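Local coordinates for archaeal flagellar ATP-binding protein FlaH (Methanocaldococcus jannaschii DSM 2661, PDB 4WIA), which probably binds ATP with magnesium and serves as a component of the archaellum, the archaeal flagellum, as a KaiC-like P-loop ATPase, at residues A[28-34]-A[180-186]; A[196-201]-A[213-219]. All coordinates share one frame; numbering follows the deposited sequence.

In the fold
After a short N-terminal stretch with a small two-stranded sheet, the chain enters strand 29-33. Past Gly34 it makes a 145-residue excursion, about half of it helical and beginning with the P-loop and helix 40-53, before strand 182-191 lies down beside strand 29-33. That closure is contact 1, a parallel pairing deep in the mixed sheet of the P-loop NTPase core. The chain then turns back into strand 194-204, and a shorter excursion brings strand 214-220 alongside, closing contact 2 as an antiparallel hairpin. The two closures follow in series, neither nested nor crossed. Strands 182-191 and 194-204 are neighbours, so Ile184 packs on Ala199, and one continuous sheet carries the parallel core into its antiparallel extension.

Contact 1 (A[28-34]-A[180-186]); sequences SLIIIEG and ATMLIRT
Leu29 O takes two backbone donors from the neighbouring strand: Thr181 N, in the carbonyl plane on a lone pair, and Met182 N at 3.1 Å, 41° above that plane. The threonine hydroxyl answers in the other direction, Leu29 N giving its hydrogen to Thr181 OG1 at 2.8 Å along a bent path. With chi1 at 67°, OG1 sits between its own backbone N and carbonyl carbon; a water lies between it and Ser28 OG, which also bonds Pro25 O. A valine in place of Thr181 would probably leave Leu29 N without this acceptor and the water without one of its contacts. Through the middle of the parallel pairing, Ile31 N bonds Met182 O and Ile184 N bonds Ile31 O, both at 2.9 Å. On one face Ile30 CD1 lies alongside Met182 SE (selenomethionine) at 3.8 Å, and Ile30 CG2 meets Ile184 CD1. On the other, Ile31 CG1 presses on Ala180 CB at 3.5 Å, and Leu183 CD1 reaches Ile31 CB. Glu33 turns to Arg177 in a salt bridge. At the far end Thr186 OG1 bonds Thr38 OG1, a side-chain link consistent with the pairing holding this strand end against the loop that probably binds ATP.

Contact 2 (A[196-201]-A[213-219]); sequences KNLAKI and KNIVFRV
The Phe217 ring carries Asn197 on one face and meets Ala199 at its edge, across a beta hairpin in the antiparallel part of a KaiC-like P-loop NTPase sheet. Asn197 CB stands 3.5 Å from the ring centroid, 18° off the normal, a CH-pi contact, while the carboxamide stacks nearly parallel to the ring, the two planes 9° apart. In the ring plane, Ala199 CB approaches CE1 at 3.9 Å. Phe217 reaches this place with chi1 at 60°, which sets CG between the backbone N and carbonyl carbon and brings the ring toward the partner strand.

Asn197 with Phe217 and Ala199 with Ile215 are hydrogen-bonded pairs; Leu198 with Val216 and Lys200 with Asn214 are non-hydrogen-bonded. Asn197 N donates to Phe217 O at 2.8 Å, and Ala199 N to Ile215 O in an almost straight bond. On the buried face, Ile201 CD1 and Ile215 CD1 continue the apolar surface begun by the ring. Asn197 ND2 bonds the backbone oxygen of Thr38, so the amide stacked on Phe217 also links the hairpin to the P-loop region.

The other face is more polar and partly open to solvent. Leu198 CD1 touches Val216 CG2 at 3.8 Å and also packs against Asn214 CB. Lys196, assigned to the ATP site by similarity, lays its CD against Val216 CG1 at 3.7 Å, bends at chi3, and carries NZ to a salt bridge with Glu228. This methylene packing and the carboxylate together probably define where the ammonium group sits. Farther along, Lys200 runs side by side with Asn214, its CG, CD and CE running alongside OD1, and CE comes within 3.1 Å of Asn214 OD1.

Contact 1 (A[28-34]-A[180-186])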
loop_
_atom_site.group_PDB
_atom_site.type_symbol
_atom_site.label_atom_id
_atom_site.label_comp_id
_atom_site.label_asym_id
_atom_site.label_seq_id
_atom_site.Cartn_x
_atom_site.Cartn_y
_atom_site.Cartn_z
ATOM N N SER A 28 21.804 -1.418 4.321
ATOM C CA SER A 28 22.582 -1.728 3.132
ATOM C C SER A 28 23.287 -0.456 2.602
ATOM O O SER A 28 22.702 0.647 2.621
ATOM C CB SER A 28 21.664 -2.308 2.045
ATOM O OG SER A 28 21.238 -3.642 2.382
ATOM N N LEU A 29 24.502 -0.643 2.127
ATOM C CA LEU A 29 25.137 0.266 1.250
ATOM C C LEU A 29 25.258 -0.386 -0.136
ATOM O O LEU A 29 26.092 -1.281 -0.376
ATOM C CB LEU A 29 26.523 0.630 1.751
ATOM C CG LEU A 29 27.329 1.546 0.808
ATOM C CD1 LEU A 29 26.710 2.914 0.643
ATOM C CD2 LEU A 29 28.760 1.691 1.329
ATOM N N ILE A 30 24.474 0.122 -1.057
ATOM C CA ILE A 30 24.393 -0.417 -2.359
ATOM C C ILE A 30 25.204 0.456 -3.284
ATOM O O ILE A 30 25.007 1.659 -3.354
ATOM C CB ILE A 30 22.935 -0.386 -2.852
ATOM C CG1 ILE A 30 22.021 -1.043 -1.814
ATOM C CG2 ILE A 30 22.823 -1.078 -4.206
ATOM C CD1 ILE A 30 20.590 -1.263 -2.270
ATOM N N ILE A 31 26.125 -0.144 -3.984
ATOM C CA ILE A 31 26.886 0.560 -4.990
ATOM C C ILE A 31 26.503 0.054 -6.368
ATOM O O ILE A 31 26.587 -1.138 -6.643
ATOM C CB ILE A 31 28.415 0.335 -4.776
ATOM C CG1 ILE A 31 28.828 0.873 -3.411
ATOM C CG2 ILE A 31 29.215 1.020 -5.883
ATOM C CD1 ILE A 31 28.615 2.358 -3.230
ATOM N N ILE A 32 26.092 0.958 -7.228
ATOM C CA ILE A 32 25.780 0.630 -8.595
ATOM C C ILE A 32 26.814 1.192 -9.518
ATOM O O ILE A 32 26.899 2.386 -9.682
ATOM C CB ILE A 32 24.398 1.141 -8.969
ATOM C CG1 ILE A 32 23.359 0.603 -7.948
ATOM C CG2 ILE A 32 24.059 0.646 -10.367
ATOM C CD1 ILE A 32 21.971 1.220 -8.102
ATOM N N GLU A 33 27.641 0.327 -10.074
ATOM C CA GLU A 33 28.822 0.746 -10.778
ATOM C C GLU A 33 28.705 0.349 -12.228
ATOM O O GLU A 33 28.531 -0.842 -12.546
ATOM C CB GLU A 33 30.077 0.082 -10.157
ATOM C CG GLU A 33 31.351 0.217 -11.015
ATOM C CD GLU A 33 32.617 -0.356 -10.411
ATOM O OE1 GLU A 33 32.552 -1.053 -9.375
ATOM O OE2 GLU A 33 33.712 -0.070 -10.978
ATOM N N GLY A 34 28.892 1.308 -13.127
ATOM C CA GLY A 34 28.891 1.004 -14.546
ATOM C C GLY A 34 29.129 2.279 -15.310
ATOM O O GLY A 34 28.988 3.364 -14.767
ATOM N N ALA A 180 31.009 -1.603 -0.042
ATOM C CA ALA A 180 29.634 -1.942 -0.423
ATOM C C ALA A 180 29.122 -3.190 0.353
ATOM O O ALA A 180 29.855 -4.145 0.513
ATOM C CB ALA A 180 29.572 -2.206 -1.921
ATOM N N THR A 181 27.879 -3.172 0.832
ATOM C CA THR A 181 27.246 -4.390 1.264
ATOM C C THR A 181 26.569 -5.090 0.063
ATOM O O THR A 181 26.509 -6.323 0.003
ATOM C CB THR A 181 26.202 -4.151 2.361
ATOM O OG1 THR A 181 25.095 -3.410 1.822
ATOM C CG2 THR A 181 26.828 -3.447 3.505
HETATM N N MSE A 182 26.053 -4.308 -0.871
HETATM C CA MSE A 182 25.502 -4.833 -2.086
HETATM C C MSE A 182 26.191 -4.146 -3.230
HETATM O O MSE A 182 26.133 -2.949 -3.356
HETATM C CB MSE A 182 24.003 -4.591 -2.119
HETATM C CG MSE A 182 23.366 -5.241 -3.346
HETATM SE SE MSE A 182 21.465 -4.856 -3.322
HETATM C CE MSE A 182 20.877 -6.203 -4.582
ATOM N N LEU A 183 26.836 -4.905 -4.092
ATOM C CA LEU A 183 27.473 -4.360 -5.251
ATOM C C LEU A 183 26.835 -4.862 -6.552
ATOM O O LEU A 183 26.768 -6.063 -6.803
ATOM C CB LEU A 183 28.931 -4.737 -5.254
ATOM C CG LEU A 183 29.733 -4.226 -6.461
ATOM C CD1 LEU A 183 29.942 -2.703 -6.425
ATOM C CD2 LEU A 183 31.084 -4.951 -6.567
ATOM N N ILE A 184 26.405 -3.924 -7.378
ATOM C CA ILE A 184 25.739 -4.219 -8.596
ATOM C C ILE A 184 26.483 -3.551 -9.715
ATOM O O ILE A 184 26.712 -2.329 -9.686
ATOM C CB ILE A 184 24.310 -3.665 -8.610
ATOM C CG1 ILE A 184 23.535 -4.200 -7.435
ATOM C CG2 ILE A 184 23.632 -4.044 -9.910
ATOM C CD1 ILE A 184 22.181 -3.525 -7.252
ATOM N N ARG A 185 26.833 -4.325 -10.730
ATOM C CA ARG A 185 27.479 -3.777 -11.913
ATOM C C ARG A 185 26.554 -3.791 -13.109
ATOM O O ARG A 185 25.959 -4.823 -13.419
ATOM C CB ARG A 185 28.770 -4.545 -12.211
ATOM C CG ARG A 185 29.430 -4.174 -13.526
ATOM C CD ARG A 185 30.842 -4.683 -13.593
ATOM N NE ARG A 185 31.293 -4.824 -14.967
ATOM C CZ ARG A 185 31.929 -3.884 -15.682
ATOM N NH1 ARG A 185 32.232 -2.684 -15.179
ATOM N NH2 ARG A 185 32.277 -4.157 -16.937
ATOM N N THR A 186 26.460 -2.654 -13.790
ATOM C CA THR A 186 25.589 -2.500 -14.949
ATOM C C THR A 186 26.373 -2.415 -16.252
ATOM O O THR A 186 27.438 -1.824 -16.274
ATOM C CB THR A 186 24.696 -1.265 -14.827
ATOM O OG1 THR A 186 25.482 -0.106 -14.617
ATOM C CG2 THR A 186 23.769 -1.414 -13.670
HETATM O O HOH W 1 23.084 -5.194 1.575
#

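Contact 2 (A[196-201]-A[213-219])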
loop_
_atom_site.group_PDB
_atom_site.type_symbol
_atom_site.label_atom_id
_atom_site.label_comp_id
_atom_site.label_asym_id
_atom_site.label_seq_id
_atom_site.Cartn_x
_atom_site.Cartn_y
_atom_site.Cartn_z
ATOM N N LYS A 196 20.024 -4.087 -24.438
ATOM C CA LYS A 196 19.409 -4.342 -23.131
ATOM C C LYS A 196 20.375 -3.970 -22.067
ATOM O O LYS A 196 21.565 -3.869 -22.338
ATOM C CB LYS A 196 19.082 -5.829 -22.968
ATOM C CG LYS A 196 17.975 -6.304 -23.925
ATOM C CD LYS A 196 17.483 -7.718 -23.590
ATOM C CE LYS A 196 18.053 -8.713 -24.559
ATOM N NZ LYS A 196 17.792 -10.121 -24.154
ATOM N N ASN A 197 19.870 -3.800 -20.852
ATOM C CA ASN A 197 20.707 -3.591 -19.707
ATOM C C ASN A 197 20.884 -4.864 -18.930
ATOM O O ASN A 197 19.979 -5.692 -18.880
ATOM C CB ASN A 197 20.069 -2.587 -18.811
ATOM C CG ASN A 197 19.723 -1.327 -19.552
ATOM O OD1 ASN A 197 18.807 -1.324 -20.369
ATOM N ND2 ASN A 197 20.432 -0.246 -19.264
ATOM N N LEU A 198 22.057 -5.045 -18.342
ATOM C CA LEU A 198 22.250 -6.134 -17.426
ATOM C C LEU A 198 22.751 -5.540 -16.161
ATOM O O LEU A 198 23.697 -4.778 -16.203
ATOM C CB LEU A 198 23.263 -7.141 -17.970
ATOM C CG LEU A 198 23.710 -8.209 -16.970
ATOM C CD1 LEU A 198 22.619 -9.230 -16.770
ATOM C CD2 LEU A 198 24.974 -8.904 -17.455
ATOM N N ALA A 199 22.118 -5.918 -15.054
ATOM C CA ALA A 199 22.557 -5.595 -13.719
ATOM C C ALA A 199 23.003 -6.873 -13.057
ATOM O O ALA A 199 22.203 -7.767 -12.841
ATOM C CB ALA A 199 21.429 -5.006 -12.955
ATOM N N LYS A 200 24.298 -7.002 -12.764
ATOM C CA LYS A 200 24.803 -8.180 -12.148
ATOM C C LYS A 200 25.153 -7.914 -10.678
ATOM O O LYS A 200 25.875 -6.959 -10.350
ATOM C CB LYS A 200 26.004 -8.642 -12.906
ATOM C CG LYS A 200 26.466 -10.017 -12.494
ATOM C CD LYS A 200 27.709 -10.393 -13.285
ATOM C CE LYS A 200 27.731 -11.841 -13.698
ATOM N NZ LYS A 200 28.632 -11.941 -14.874
ATOM N N ILE A 201 24.695 -8.794 -9.798
ATOM C CA ILE A 201 24.870 -8.588 -8.382
ATOM C C ILE A 201 26.141 -9.322 -8.021
ATOM O O ILE A 201 26.130 -10.517 -7.819
ATOM C CB ILE A 201 23.675 -9.113 -7.593
ATOM C CG1 ILE A 201 22.445 -8.260 -7.909
ATOM C CG2 ILE A 201 24.008 -9.108 -6.103
ATOM C CD1 ILE A 201 21.139 -8.702 -7.263
ATOM N N LYS A 213 21.361 -13.520 -9.822
ATOM C CA LYS A 213 22.627 -12.874 -10.014
ATOM C C LYS A 213 22.617 -11.912 -11.200
ATOM O O LYS A 213 23.161 -10.814 -11.121
ATOM C CB LYS A 213 23.691 -13.929 -10.246
ATOM C CG LYS A 213 25.079 -13.396 -10.007
ATOM C CD LYS A 213 26.157 -14.455 -9.917
ATOM C CE LYS A 213 27.528 -13.793 -9.819
ATOM N NZ LYS A 213 28.611 -14.805 -9.670
ATOM N N ASN A 214 22.024 -12.331 -12.306
ATOM C CA ASN A 214 21.951 -11.498 -13.495
ATOM C C ASN A 214 20.560 -11.027 -13.716
ATOM O O ASN A 214 19.696 -11.812 -13.940
ATOM C CB ASN A 214 22.393 -12.291 -14.678
ATOM C CG ASN A 214 23.838 -12.669 -14.587
ATOM O OD1 ASN A 214 24.715 -11.803 -14.583
ATOM N ND2 ASN A 214 24.107 -13.955 -14.505
ATOM N N ILE A 215 20.338 -9.733 -13.706
ATOM C CA ILE A 215 18.997 -9.203 -13.951
ATOM C C ILE A 215 19.012 -8.432 -15.273
ATOM O O ILE A 215 19.637 -7.379 -15.398
ATOM C CB ILE A 215 18.541 -8.332 -12.798
ATOM C CG1 ILE A 215 18.472 -9.164 -11.513
ATOM C CG2 ILE A 215 17.175 -7.758 -13.089
ATOM C CD1 ILE A 215 18.355 -8.317 -10.252
ATOM N N VAL A 216 18.370 -9.005 -16.300
ATOM C CA VAL A 216 18.271 -8.339 -17.592
ATOM C C VAL A 216 17.018 -7.471 -17.642
ATOM O O VAL A 216 15.977 -7.862 -17.163
ATOM C CB VAL A 216 18.242 -9.340 -18.728
ATOM C CG1 VAL A 216 18.166 -8.629 -20.066
ATOM C CG2 VAL A 216 19.474 -10.242 -18.658
ATOM N N PHE A 217 17.146 -6.261 -18.173
ATOM C CA PHE A 217 15.993 -5.383 -18.355
ATOM C C PHE A 217 16.170 -4.451 -19.526
ATOM O O PHE A 217 17.268 -4.335 -20.079
ATOM C CB PHE A 217 15.680 -4.569 -17.093
ATOM C CG PHE A 217 16.799 -3.667 -16.632
ATOM C CD1 PHE A 217 17.820 -4.155 -15.816
ATOM C CD2 PHE A 217 16.829 -2.317 -16.970
ATOM C CE1 PHE A 217 18.860 -3.334 -15.381
ATOM C CE2 PHE A 217 17.868 -1.479 -16.511
ATOM C CZ PHE A 217 18.887 -1.997 -15.724
ATOM N N ARG A 218 15.062 -3.820 -19.910
ATOM C CA ARG A 218 15.084 -2.693 -20.822
ATOM C C ARG A 218 14.241 -1.592 -20.172
ATOM O O ARG A 218 13.424 -1.831 -19.287
ATOM C CB ARG A 218 14.574 -3.076 -22.197
ATOM C CG ARG A 218 13.122 -3.487 -22.239
ATOM C CD ARG A 218 12.755 -4.416 -23.397
ATOM N NE ARG A 218 11.645 -5.311 -23.009
ATOM C CZ ARG A 218 11.762 -6.348 -22.161
ATOM N NH1 ARG A 218 10.707 -7.111 -21.864
ATOM N NH2 ARG A 218 12.938 -6.628 -21.598
ATOM N N VAL A 219 14.513 -0.368 -20.557
ATOM C CA VAL A 219 13.785 0.755 -20.014
ATOM C C VAL A 219 12.684 1.061 -21.010
ATOM O O VAL A 219 12.971 1.339 -22.161
ATOM C CB VAL A 219 14.721 1.962 -19.797
ATOM C CG1 VAL A 219 13.935 3.162 -19.288
ATOM C CG2 VAL A 219 15.858 1.603 -18.824
#